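Local coordinates for protein yersinopine dehydrogenase (Yersinia pestis, PDB 6C4M) that catalyses the NADPH-dependent reductive condensation of pyruvate with an amino-acid-derived intermediate, the last step in making the metallophore yersinopine, at residues H116-L121 against D460-I465; V148-N153 against I466-R471; K409-L414 against R433-L438. One frame throughout, in Å; residues are numbered along the deposited sequence.

Contact 1: residues H116-L121 against D460-I465; sequences HYYAVL and DRQAAI. With NAP (NADP nicotinamide-adenine-dinucleotide phosphate), chain B.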
loop_
_atom_site.group_PDB
_atom_site.type_symbol
_atom_site.label_atom_id
_atom_site.label_comp_id
_atom_site.label_asym_id
_atom_site.label_seq_id
_atom_site.Cartn_x
_atom_site.Cartn_y
_atom_site.Cartn_z
ATOM N N HIS A 116 -21.803 -25.007 10.136
ATOM C CA HIS A 116 -22.045 -26.360 10.619
ATOM C C HIS A 116 -23.025 -26.400 11.790
ATOM O O HIS A 116 -23.267 -27.480 12.341
ATOM C CB HIS A 116 -20.722 -27.022 11.018
ATOM C CG HIS A 116 -19.888 -27.421 9.842
ATOM N ND1 HIS A 116 -19.961 -28.680 9.281
ATOM C CD2 HIS A 116 -19.001 -26.719 9.086
ATOM C CE1 HIS A 116 -19.150 -28.740 8.236
ATOM N NE2 HIS A 116 -18.553 -27.565 8.101
ATOM N N TYR A 117 -23.629 -25.267 12.151
ATOM C CA TYR A 117 -24.653 -25.279 13.200
ATOM C C TYR A 117 -25.790 -26.205 12.814
ATOM O O TYR A 117 -26.267 -26.983 13.632
ATOM C CB TYR A 117 -25.219 -23.892 13.419
ATOM C CG TYR A 117 -24.288 -22.885 14.078
ATOM C CD1 TYR A 117 -23.074 -23.273 14.642
ATOM C CD2 TYR A 117 -24.639 -21.551 14.147
ATOM C CE1 TYR A 117 -22.246 -22.361 15.247
ATOM C CE2 TYR A 117 -23.822 -20.643 14.744
ATOM C CZ TYR A 117 -22.624 -21.052 15.315
ATOM O OH TYR A 117 -21.786 -20.138 15.935
ATOM N N TYR A 118 -26.258 -26.109 11.568
ATOM C CA TYR A 118 -27.431 -26.875 11.165
ATOM C C TYR A 118 -27.163 -28.361 11.302
ATOM O O TYR A 118 -27.944 -29.093 11.936
ATOM C CB TYR A 118 -27.823 -26.544 9.733
ATOM C CG TYR A 118 -28.941 -27.389 9.159
ATOM C CD1 TYR A 118 -30.258 -27.201 9.577
ATOM C CD2 TYR A 118 -28.690 -28.383 8.204
ATOM C CE1 TYR A 118 -31.296 -27.972 9.059
ATOM C CE2 TYR A 118 -29.731 -29.157 7.680
ATOM C CZ TYR A 118 -31.026 -28.943 8.119
ATOM O OH TYR A 118 -32.075 -29.679 7.613
ATOM N N ALA A 119 -26.041 -28.812 10.730
ATOM C CA ALA A 119 -25.707 -30.232 10.724
ATOM C C ALA A 119 -25.561 -30.746 12.153
ATOM O O ALA A 119 -25.978 -31.866 12.465
ATOM C CB ALA A 119 -24.421 -30.454 9.903
ATOM N N VAL A 120 -25.025 -29.911 13.045
ATOM C CA VAL A 120 -24.864 -30.287 14.448
ATOM C C VAL A 120 -26.214 -30.333 15.143
ATOM O O VAL A 120 -26.597 -31.349 15.733
ATOM C CB VAL A 120 -23.898 -29.315 15.157
ATOM C CG1 VAL A 120 -23.926 -29.528 16.699
ATOM C CG2 VAL A 120 -22.481 -29.488 14.637
ATOM N N LEU A 121 -26.979 -29.248 15.052
ATOM C CA LEU A 121 -28.227 -29.175 15.796
ATOM C C LEU A 121 -29.202 -30.281 15.394
ATOM O O LEU A 121 -29.952 -30.775 16.251
ATOM C CB LEU A 121 -28.856 -27.791 15.625
ATOM C CG LEU A 121 -28.055 -26.690 16.344
ATOM C CD1 LEU A 121 -28.573 -25.333 15.907
ATOM C CD2 LEU A 121 -28.083 -26.787 17.848
ATOM N N ASP A 460 -29.427 -24.540 0.945
ATOM C CA ASP A 460 -30.816 -24.349 0.527
ATOM C C ASP A 460 -31.780 -24.568 1.694
ATOM O O ASP A 460 -32.657 -23.738 1.957
ATOM C CB ASP A 460 -31.158 -25.279 -0.662
ATOM C CG ASP A 460 -30.693 -26.734 -0.459
ATOM O OD1 ASP A 460 -30.329 -27.133 0.671
ATOM O OD2 ASP A 460 -30.711 -27.511 -1.451
ATOM N N ARG A 461 -31.612 -25.658 2.426
ATOM C CA ARG A 461 -32.523 -25.919 3.528
ATOM C C ARG A 461 -32.390 -24.833 4.596
ATOM O O ARG A 461 -33.384 -24.393 5.188
ATOM C CB ARG A 461 -32.254 -27.319 4.098
ATOM C CG ARG A 461 -33.148 -27.725 5.258
ATOM C CD ARG A 461 -34.629 -27.912 4.863
ATOM N NE ARG A 461 -35.459 -28.005 6.071
ATOM C CZ ARG A 461 -36.728 -27.614 6.155
ATOM N NH1 ARG A 461 -37.344 -27.099 5.092
ATOM N NH2 ARG A 461 -37.383 -27.743 7.315
ATOM N N GLN A 462 -31.172 -24.358 4.826
ATOM C CA GLN A 462 -30.959 -23.336 5.853
ATOM C C GLN A 462 -31.657 -22.032 5.484
ATOM O O GLN A 462 -32.339 -21.413 6.320
ATOM C CB GLN A 462 -29.465 -23.117 6.043
ATOM C CG GLN A 462 -28.803 -24.282 6.715
ATOM C CD GLN A 462 -27.356 -24.034 7.073
ATOM O OE1 GLN A 462 -27.025 -23.112 7.825
ATOM N NE2 GLN A 462 -26.481 -24.875 6.547
ATOM N N ALA A 463 -31.474 -21.581 4.239
ATOM C CA ALA A 463 -32.125 -20.346 3.803
ATOM C C ALA A 463 -33.634 -20.458 3.967
ATOM O O ALA A 463 -34.295 -19.505 4.399
ATOM C CB ALA A 463 -31.771 -20.015 2.348
ATOM N N ALA A 464 -34.187 -21.624 3.644
ATOM C CA ALA A 464 -35.620 -21.838 3.825
ATOM C C ALA A 464 -36.008 -21.750 5.296
ATOM O O ALA A 464 -37.016 -21.124 5.653
ATOM C CB ALA A 464 -36.021 -23.192 3.236
ATOM N N ILE A 465 -35.225 -22.373 6.170
ATOM C CA ILE A 465 -35.553 -22.340 7.590
ATOM C C ILE A 465 -35.490 -20.909 8.103
ATOM O O ILE A 465 -36.398 -20.431 8.787
ATOM C CB ILE A 465 -34.614 -23.279 8.368
ATOM C CG1 ILE A 465 -34.929 -24.731 8.019
ATOM C CG2 ILE A 465 -34.731 -23.059 9.843
ATOM C CD1 ILE A 465 -33.818 -25.680 8.420
HETATM P PA NAP B . -12.225 -24.640 14.364
HETATM O O1A NAP B . -13.162 -23.590 13.912
HETATM O O2A NAP B . -11.072 -24.869 13.351
HETATM O O5B NAP B . -13.092 -26.020 14.579
HETATM C C5B NAP B . -13.909 -26.035 15.771
HETATM C C4B NAP B . -14.599 -27.410 15.841
HETATM O O4B NAP B . -15.439 -27.550 14.538
HETATM C C3B NAP B . -13.752 -28.375 15.847
HETATM O O3B NAP B . -14.227 -29.479 16.682
HETATM C C2B NAP B . -13.685 -28.911 14.293
HETATM O O2B NAP B . -13.291 -30.327 14.265
HETATM C C1B NAP B . -14.875 -28.786 13.828
HETATM N N9A NAP B . -14.746 -28.370 12.431
HETATM C C8A NAP B . -14.024 -27.450 11.771
HETATM N N7A NAP B . -14.356 -27.601 10.481
HETATM C C5A NAP B . -15.274 -28.613 10.381
HETATM C C6A NAP B . -15.891 -29.095 9.254
HETATM N N6A NAP B . -15.830 -28.789 7.824
HETATM N N1A NAP B . -16.776 -30.102 9.368
HETATM C C2A NAP B . -17.066 -30.633 10.603
HETATM N N3A NAP B . -16.449 -30.149 11.720
HETATM C C4A NAP B . -15.541 -29.116 11.595
HETATM O O3 NAP B . -11.577 -24.149 15.808
HETATM P PN NAP B . -11.690 -22.736 16.588
HETATM O O1N NAP B . -11.699 -23.105 18.006
HETATM O O2N NAP B . -10.432 -21.937 16.171
HETATM O O5D NAP B . -13.007 -21.794 16.186
HETATM C C5D NAP B . -14.216 -21.817 16.991
HETATM C C4D NAP B . -15.191 -20.815 16.341
HETATM O O4D NAP B . -14.570 -19.345 16.401
HETATM C C3D NAP B . -15.424 -21.034 15.063
HETATM O O3D NAP B . -16.801 -20.476 14.796
HETATM C C2D NAP B . -14.447 -20.157 14.272
HETATM O O2D NAP B . -15.042 -19.782 13.121
HETATM C C1D NAP B . -14.341 -18.922 15.188
HETATM N N1N NAP B . -13.023 -18.241 15.171
HETATM C C2N NAP B . -12.011 -18.612 15.985
HETATM C C3N NAP B . -10.793 -17.896 15.938
HETATM C C7N NAP B . -9.608 -18.290 16.846
HETATM O O7N NAP B . -8.811 -17.507 17.181
HETATM N N7N NAP B . -9.527 -19.664 17.263
HETATM C C4N NAP B . -10.634 -16.848 15.075
HETATM C C5N NAP B . -11.642 -16.489 14.265
HETATM C C6N NAP B . -12.857 -17.183 14.314
HETATM P P2B NAP B . -11.645 -30.747 14.290
HETATM O O1X NAP B . -11.131 -30.605 12.873
HETATM O O2X NAP B . -10.892 -29.828 15.190
HETATM O O3X NAP B . -11.524 -32.195 14.708
HETATM O O HOH W 1 -25.353 -24.044 9.654
HETATM O O HOH W 2 -34.948 -29.165 8.789
#
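Y118 reaches from helix 117-121 to the side of helix 459-471 and lies against three residues there, R461, Q462 and I465. Its OH sits 3.2 Å from CG of R461, its CE1 meets CD1 of I465 at 3.5 Å, and its CB rests 3.7 Å from CD of Q462, whose amide plane runs nearly parallel to that of the phenol ring (14°). A tyrosine suits the place because its ring can bury against aliphatic carbons while its hydroxyl stays among polar groups. With CG trans to the backbone N (chi1 174°), the ring is carried straight across the gap between the two helices; the axes of these short segments stand nearly perpendicular, 86° apart.

Two waters supply the polar links. One accepts from the backbone N of Y118 and donates to OE1 of Q462 at 2.6 Å; the other accepts from NE of R461 at 3.0 Å and bonds the hydroxyl of Y118, lying in the plane of both the ring and the guanidinium. Further out, NE2 of Q462 makes a weak bond to D458. Two residues before Y118, H116, the N-cap residue, turns a ring face to the NADP adenine. The short helix and its N-cap thus lie between the C-terminal helix and the Rossmann-type dinucleotide site, in the crossover between parallel strands 107-110 and 134-137.

Contact 2: residues V148-N153 against I466-R471; sequences VQNLLN and IEQQWR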
loop_
_atom_site.group_PDB
_atom_site.type_symbol
_atom_site.label_atom_id
_atom_site.label_comp_id
_atom_site.label_asym_id
_atom_site.label_seq_id
_atom_site.Cartn_x
_atom_site.Cartn_y
_atom_site.Cartn_z
ATOM N N VAL A 148 -31.434 -21.315 14.275
ATOM C CA VAL A 148 -31.449 -22.086 15.518
ATOM C C VAL A 148 -32.796 -21.969 16.228
ATOM O O VAL A 148 -33.302 -22.959 16.778
ATOM C CB VAL A 148 -30.286 -21.638 16.413
ATOM C CG1 VAL A 148 -30.369 -22.247 17.811
ATOM C CG2 VAL A 148 -29.004 -22.003 15.700
ATOM N N GLN A 149 -33.390 -20.770 16.263
ATOM C CA GLN A 149 -34.713 -20.637 16.878
ATOM C C GLN A 149 -35.695 -21.602 16.247
ATOM O O GLN A 149 -36.515 -22.245 16.930
ATOM C CB GLN A 149 -35.277 -19.232 16.700
ATOM C CG GLN A 149 -34.765 -18.163 17.601
ATOM C CD GLN A 149 -35.517 -16.882 17.327
ATOM O OE1 GLN A 149 -34.969 -15.970 16.743
ATOM N NE2 GLN A 149 -36.799 -16.843 17.678
ATOM N N ASN A 150 -35.688 -21.628 14.915
ATOM C CA ASN A 150 -36.650 -22.442 14.187
ATOM C C ASN A 150 -36.513 -23.909 14.564
ATOM O O ASN A 150 -37.508 -24.594 14.827
ATOM C CB ASN A 150 -36.446 -22.248 12.682
ATOM C CG ASN A 150 -37.484 -22.955 11.873
ATOM O OD1 ASN A 150 -37.369 -24.149 11.614
ATOM N ND2 ASN A 150 -38.524 -22.234 11.491
ATOM N N LEU A 151 -35.278 -24.419 14.593
ATOM C CA LEU A 151 -35.077 -25.822 14.951
ATOM C C LEU A 151 -35.525 -26.098 16.376
ATOM O O LEU A 151 -36.161 -27.119 16.663
ATOM C CB LEU A 151 -33.608 -26.206 14.791
ATOM C CG LEU A 151 -32.992 -26.135 13.377
ATOM C CD1 LEU A 151 -31.527 -26.571 13.436
ATOM C CD2 LEU A 151 -33.742 -27.001 12.395
ATOM N N LEU A 152 -35.140 -25.235 17.306
ATOM C CA LEU A 152 -35.539 -25.447 18.694
ATOM C C LEU A 152 -37.053 -25.419 18.841
ATOM O O LEU A 152 -37.635 -26.237 19.572
ATOM C CB LEU A 152 -34.890 -24.378 19.582
ATOM C CG LEU A 152 -33.373 -24.517 19.737
ATOM C CD1 LEU A 152 -32.753 -23.260 20.440
ATOM C CD2 LEU A 152 -33.054 -25.777 20.541
ATOM N N ASN A 153 -37.708 -24.471 18.170
ATOM C CA ASN A 153 -39.156 -24.382 18.256
ATOM C C ASN A 153 -39.794 -25.671 17.772
ATOM O O ASN A 153 -40.779 -26.133 18.356
ATOM C CB ASN A 153 -39.683 -23.182 17.466
ATOM C CG ASN A 153 -41.213 -23.132 17.420
ATOM O OD1 ASN A 153 -41.831 -23.573 16.444
ATOM N ND2 ASN A 153 -41.834 -22.616 18.492
ATOM N N ILE A 466 -34.426 -20.194 7.759
ATOM C CA ILE A 466 -34.286 -18.814 8.216
ATOM C C ILE A 466 -35.464 -17.974 7.718
ATOM O O ILE A 466 -36.053 -17.190 8.472
ATOM C CB ILE A 466 -32.924 -18.247 7.762
ATOM C CG1 ILE A 466 -31.791 -18.944 8.500
ATOM C CG2 ILE A 466 -32.792 -16.780 8.026
ATOM C CD1 ILE A 466 -30.419 -18.804 7.784
ATOM N N GLU A 467 -35.832 -18.137 6.441
ATOM C CA GLU A 467 -36.951 -17.374 5.889
ATOM C C GLU A 467 -38.240 -17.677 6.649
ATOM O O GLU A 467 -39.022 -16.766 6.946
ATOM C CB GLU A 467 -37.154 -17.697 4.402
ATOM C CG GLU A 467 -38.395 -16.986 3.825
ATOM C CD GLU A 467 -38.729 -17.406 2.409
ATOM O OE1 GLU A 467 -38.087 -18.345 1.893
ATOM O OE2 GLU A 467 -39.653 -16.799 1.822
ATOM N N GLN A 468 -38.482 -18.961 6.937
ATOM C CA GLN A 468 -39.686 -19.376 7.660
ATOM C C GLN A 468 -39.727 -18.729 9.035
ATOM O O GLN A 468 -40.748 -18.166 9.441
ATOM C CB GLN A 468 -39.731 -20.910 7.769
ATOM C CG GLN A 468 -41.041 -21.478 8.313
ATOM C CD GLN A 468 -40.893 -22.906 8.894
ATOM O OE1 GLN A 468 -39.909 -23.603 8.634
ATOM N NE2 GLN A 468 -41.867 -23.323 9.688
ATOM N N GLN A 469 -38.612 -18.778 9.760
ATOM C CA GLN A 469 -38.601 -18.196 11.098
ATOM C C GLN A 469 -38.850 -16.695 11.049
ATOM O O GLN A 469 -39.632 -16.167 11.845
ATOM C CB GLN A 469 -37.282 -18.500 11.793
ATOM C CG GLN A 469 -37.242 -18.014 13.235
ATOM C CD GLN A 469 -38.280 -18.706 14.089
ATOM O OE1 GLN A 469 -38.622 -19.879 13.846
ATOM N NE2 GLN A 469 -38.810 -17.983 15.078
ATOM N N TRP A 470 -38.176 -15.988 10.132
ATOM C CA TRP A 470 -38.293 -14.537 10.044
ATOM C C TRP A 470 -39.717 -14.106 9.696
ATOM O O TRP A 470 -40.238 -13.142 10.265
ATOM C CB TRP A 470 -37.306 -14.002 9.003
ATOM C CG TRP A 470 -37.412 -12.540 8.806
ATOM C CD1 TRP A 470 -36.830 -11.577 9.557
ATOM C CD2 TRP A 470 -38.154 -11.863 7.789
ATOM N NE1 TRP A 470 -37.165 -10.346 9.085
ATOM C CE2 TRP A 470 -37.981 -10.488 8.002
ATOM C CE3 TRP A 470 -38.949 -12.290 6.716
ATOM C CZ2 TRP A 470 -38.546 -9.522 7.170
ATOM C CZ3 TRP A 470 -39.531 -11.333 5.904
ATOM C CH2 TRP A 470 -39.326 -9.961 6.138
ATOM N N ARG A 471 -40.347 -14.785 8.733
ATOM C CA ARG A 471 -41.713 -14.435 8.343
ATOM C C ARG A 471 -42.710 -14.675 9.472
ATOM O O ARG A 471 -43.756 -14.024 9.523
ATOM C CB ARG A 471 -42.136 -15.237 7.112
ATOM C CG ARG A 471 -41.416 -14.830 5.830
ATOM C CD ARG A 471 -42.174 -15.384 4.630
ATOM N NE ARG A 471 -41.407 -15.313 3.386
ATOM C CZ ARG A 471 -41.430 -14.294 2.532
ATOM N NH1 ARG A 471 -42.184 -13.225 2.754
ATOM N NH2 ARG A 471 -40.687 -14.349 1.442
HETATM O O HOH W 3 -40.867 -21.384 14.398
#
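N150 and Q469 mark the crossing of helices 144-154 and 459-471: their CA atoms are 5.6 Å apart, and the axes of these short segments pass at 9.0 Å and 83°. The two side chains run in opposite directions, so that OE1 of Q469 comes within 3.3 Å of CA of N150. The same oxygen accepts a weak bond from ND2 of N150, also at 3.3 Å, and a second weak one runs from ND2 to OE1 of Q468 at 3.5 Å. A short amide suits such a close crossing, since it can offer N-H groups to both glutamines with little bulk. The chain of Q469 bends at chi2 (63°), which folds its amide back over the N150 backbone. Helix 144-154 belongs to the Rossmann-type half, connecting parallel strands 134-137 and 161-165, and the C-terminal helix lies across it. CD of Q469 covers CB of Q149 at 4.0 Å. A water 2.8 Å from OE1 of Q469 probably donates to it; its weak link to N153 is less certain. On the flank facing the end of helix 401-419, R471 grips one oxygen of E467 side-on, NH2 to OE2 measuring 2.7 Å, an i to i+4 salt bridge.

Contact 3: residues K409-L414 against R433-L438; sequences KLRTLL and RFQQAL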
loop_
_atom_site.group_PDB
_atom_site.type_symbol
_atom_site.label_atom_id
_atom_site.label_comp_id
_atom_site.label_asym_id
_atom_site.label_seq_id
_atom_site.Cartn_x
_atom_site.Cartn_y
_atom_site.Cartn_z
ATOM N N LYS A 409 -21.563 -19.626 4.048
ATOM C CA LYS A 409 -22.287 -18.553 4.729
ATOM C C LYS A 409 -22.912 -17.587 3.738
ATOM O O LYS A 409 -24.052 -17.137 3.925
ATOM C CB LYS A 409 -21.357 -17.812 5.670
ATOM C CG LYS A 409 -20.962 -18.602 6.929
ATOM C CD LYS A 409 -19.834 -17.847 7.640
ATOM C CE LYS A 409 -19.166 -18.665 8.716
ATOM N NZ LYS A 409 -18.084 -17.889 9.392
ATOM N N LEU A 410 -22.184 -17.264 2.661
ATOM C CA LEU A 410 -22.693 -16.297 1.711
ATOM C C LEU A 410 -23.749 -16.921 0.817
ATOM O O LEU A 410 -24.742 -16.260 0.485
ATOM C CB LEU A 410 -21.521 -15.714 0.892
ATOM C CG LEU A 410 -21.881 -14.724 -0.204
ATOM C CD1 LEU A 410 -22.594 -13.550 0.426
ATOM C CD2 LEU A 410 -20.601 -14.274 -0.901
ATOM N N ARG A 411 -23.582 -18.189 0.426
ATOM C CA ARG A 411 -24.620 -18.824 -0.381
ATOM C C ARG A 411 -25.944 -18.879 0.362
ATOM O O ARG A 411 -27.006 -18.616 -0.220
ATOM C CB ARG A 411 -24.207 -20.233 -0.794
ATOM C CG ARG A 411 -25.310 -20.981 -1.588
ATOM C CD ARG A 411 -24.801 -22.281 -2.188
ATOM N NE ARG A 411 -23.580 -22.034 -2.963
ATOM C CZ ARG A 411 -22.988 -22.923 -3.738
ATOM N NH1 ARG A 411 -23.534 -24.129 -3.872
ATOM N NH2 ARG A 411 -21.867 -22.594 -4.398
ATOM N N THR A 412 -25.914 -19.236 1.649
ATOM C CA THR A 412 -27.156 -19.258 2.418
ATOM C C THR A 412 -27.849 -17.903 2.342
ATOM O O THR A 412 -29.053 -17.826 2.068
ATOM C CB THR A 412 -26.883 -19.663 3.877
ATOM O OG1 THR A 412 -26.434 -21.034 3.931
ATOM C CG2 THR A 412 -28.168 -19.538 4.721
ATOM N N LEU A 413 -27.091 -16.813 2.538
ATOM C CA LEU A 413 -27.687 -15.477 2.500
ATOM C C LEU A 413 -28.140 -15.078 1.104
ATOM O O LEU A 413 -29.172 -14.407 0.958
ATOM C CB LEU A 413 -26.701 -14.466 3.058
ATOM C CG LEU A 413 -26.361 -14.667 4.526
ATOM C CD1 LEU A 413 -25.148 -13.868 4.990
ATOM C CD2 LEU A 413 -27.544 -14.265 5.325
ATOM N N LEU A 414 -27.404 -15.481 0.071
ATOM C CA LEU A 414 -27.830 -15.192 -1.294
ATOM C C LEU A 414 -29.135 -15.894 -1.615
ATOM O O LEU A 414 -30.004 -15.320 -2.281
ATOM C CB LEU A 414 -26.756 -15.625 -2.298
ATOM C CG LEU A 414 -26.994 -15.196 -3.753
ATOM C CD1 LEU A 414 -26.937 -13.683 -3.891
ATOM C CD2 LEU A 414 -25.944 -15.793 -4.664
ATOM N N ARG A 433 -18.111 -16.766 -9.650
ATOM C CA ARG A 433 -16.695 -16.926 -9.948
ATOM C C ARG A 433 -16.136 -18.136 -9.217
ATOM O O ARG A 433 -15.428 -18.960 -9.806
ATOM C CB ARG A 433 -15.951 -15.644 -9.555
ATOM C CG ARG A 433 -14.483 -15.600 -9.909
ATOM C CD ARG A 433 -13.755 -14.443 -9.200
ATOM N NE ARG A 433 -14.212 -13.102 -9.594
ATOM C CZ ARG A 433 -14.250 -12.060 -8.767
ATOM N NH1 ARG A 433 -13.848 -12.210 -7.520
ATOM N NH2 ARG A 433 -14.668 -10.859 -9.181
ATOM N N PHE A 434 -16.459 -18.264 -7.919
ATOM C CA PHE A 434 -16.043 -19.434 -7.150
ATOM C C PHE A 434 -16.554 -20.732 -7.777
ATOM O O PHE A 434 -15.792 -21.701 -7.951
ATOM C CB PHE A 434 -16.564 -19.354 -5.701
ATOM C CG PHE A 434 -16.366 -20.630 -4.967
ATOM C CD1 PHE A 434 -15.109 -20.948 -4.486
ATOM C CD2 PHE A 434 -17.404 -21.555 -4.822
ATOM C CE1 PHE A 434 -14.886 -22.127 -3.826
ATOM C CE2 PHE A 434 -17.191 -22.749 -4.164
ATOM C CZ PHE A 434 -15.921 -23.041 -3.674
ATOM N N GLN A 435 -17.857 -20.791 -8.062
ATOM C CA GLN A 435 -18.451 -22.031 -8.561
ATOM C C GLN A 435 -17.814 -22.465 -9.881
ATOM O O GLN A 435 -17.563 -23.654 -10.094
ATOM C CB GLN A 435 -19.965 -21.854 -8.724
ATOM C CG GLN A 435 -20.815 -23.134 -8.722
ATOM C CD GLN A 435 -20.510 -24.101 -7.578
ATOM O OE1 GLN A 435 -20.382 -23.713 -6.414
ATOM N NE2 GLN A 435 -20.373 -25.375 -7.923
ATOM N N GLN A 436 -17.534 -21.518 -10.779
ATOM C CA GLN A 436 -16.892 -21.882 -12.047
ATOM C C GLN A 436 -15.484 -22.424 -11.829
ATOM O O GLN A 436 -15.098 -23.424 -12.439
ATOM C CB GLN A 436 -16.863 -20.688 -12.978
ATOM C CG GLN A 436 -16.199 -20.981 -14.327
ATOM C CD GLN A 436 -16.430 -19.865 -15.289
ATOM O OE1 GLN A 436 -15.822 -18.805 -15.171
ATOM N NE2 GLN A 436 -17.370 -20.059 -16.210
ATOM N N ALA A 437 -14.712 -21.799 -10.943
ATOM C CA ALA A 437 -13.378 -22.302 -10.613
ATOM C C ALA A 437 -13.439 -23.667 -9.936
ATOM O O ALA A 437 -12.585 -24.534 -10.173
ATOM C CB ALA A 437 -12.665 -21.309 -9.696
ATOM N N LEU A 438 -14.398 -23.855 -9.028
ATOM C CA LEU A 438 -14.562 -25.152 -8.387
ATOM C C LEU A 438 -14.923 -26.217 -9.417
ATOM O O LEU A 438 -14.389 -27.330 -9.384
ATOM C CB LEU A 438 -15.646 -25.065 -7.311
ATOM C CG LEU A 438 -16.006 -26.374 -6.610
ATOM C CD1 LEU A 438 -14.775 -26.985 -5.938
ATOM C CD2 LEU A 438 -17.170 -26.212 -5.601
#
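R411 and Q435 join two consecutive helices, 401-419 and 425-445, which belong to the C-terminal, mainly helical part of the enzyme and are linked by a short connection. The backbones are well separated here, with 10.7 Å between the CA atoms of R411 and Q435, so only long side chains can span the gap. R411 buries the most surface of any residue in the contact. Its chain leaves the helix extended and bends at chi3 (-52°), which brings the guanidinium round to meet Q435. NH2 then donates to OE1 of Q435 at 2.7 Å, a short bond with an N-H...O angle of 152°. The oxygen lies at the edge of the guanidinium, close to its plane, as suits an N-H donor. From the glutamine's side the approach is less regular: NH2 stands above the carbonyl plane and not on a lone pair, the two flat groups being steeply inclined to each other.

Q435 fits because it presents a neutral acceptor on a flexible stem, bent at chi2, and adds no charge at this partly exposed position. The positive charge of R411 is met instead by D457, which forms a salt bridge with NH1 just ahead of helix 459-471. With different nitrogens engaged by two partners, rotation of the guanidinium is probably restrained. On neighbouring positions of the helix, L410 and L414 pack on L431, which R411 also touches, so the polar bridge lies beside an apolar seam.

F434 contributes little area to this contact, but it lies nearby as a buried aromatic, packing against L265, L270 and L399. Within its own helix, CB of L438 rests over one face of the F434 ring, and CD2 of F434 comes 4.6 Å from NH2 of R411.

How the contacts relate
Contacts 1 and 2 are successive turns of one interface: both use the C-terminal helix 459-471, and their centres are about 10 Å apart. The first half of that helix meets helix 117-121 and the second half helix 144-154, and the segments alternate along the chain. L121 packs on V148 and L151, tying the two Rossmann-type helices to each other. Contact 3 lies about 16 Å from contact 1 and about 23 Å from contact 2, between centres, and is nested inside the chain loops they close. T412 of helix 401-419 touches Q462, A463 and I466. Helix 459-471 is therefore wedged between the nucleotide-binding domain and the C-terminal helices, joining the two.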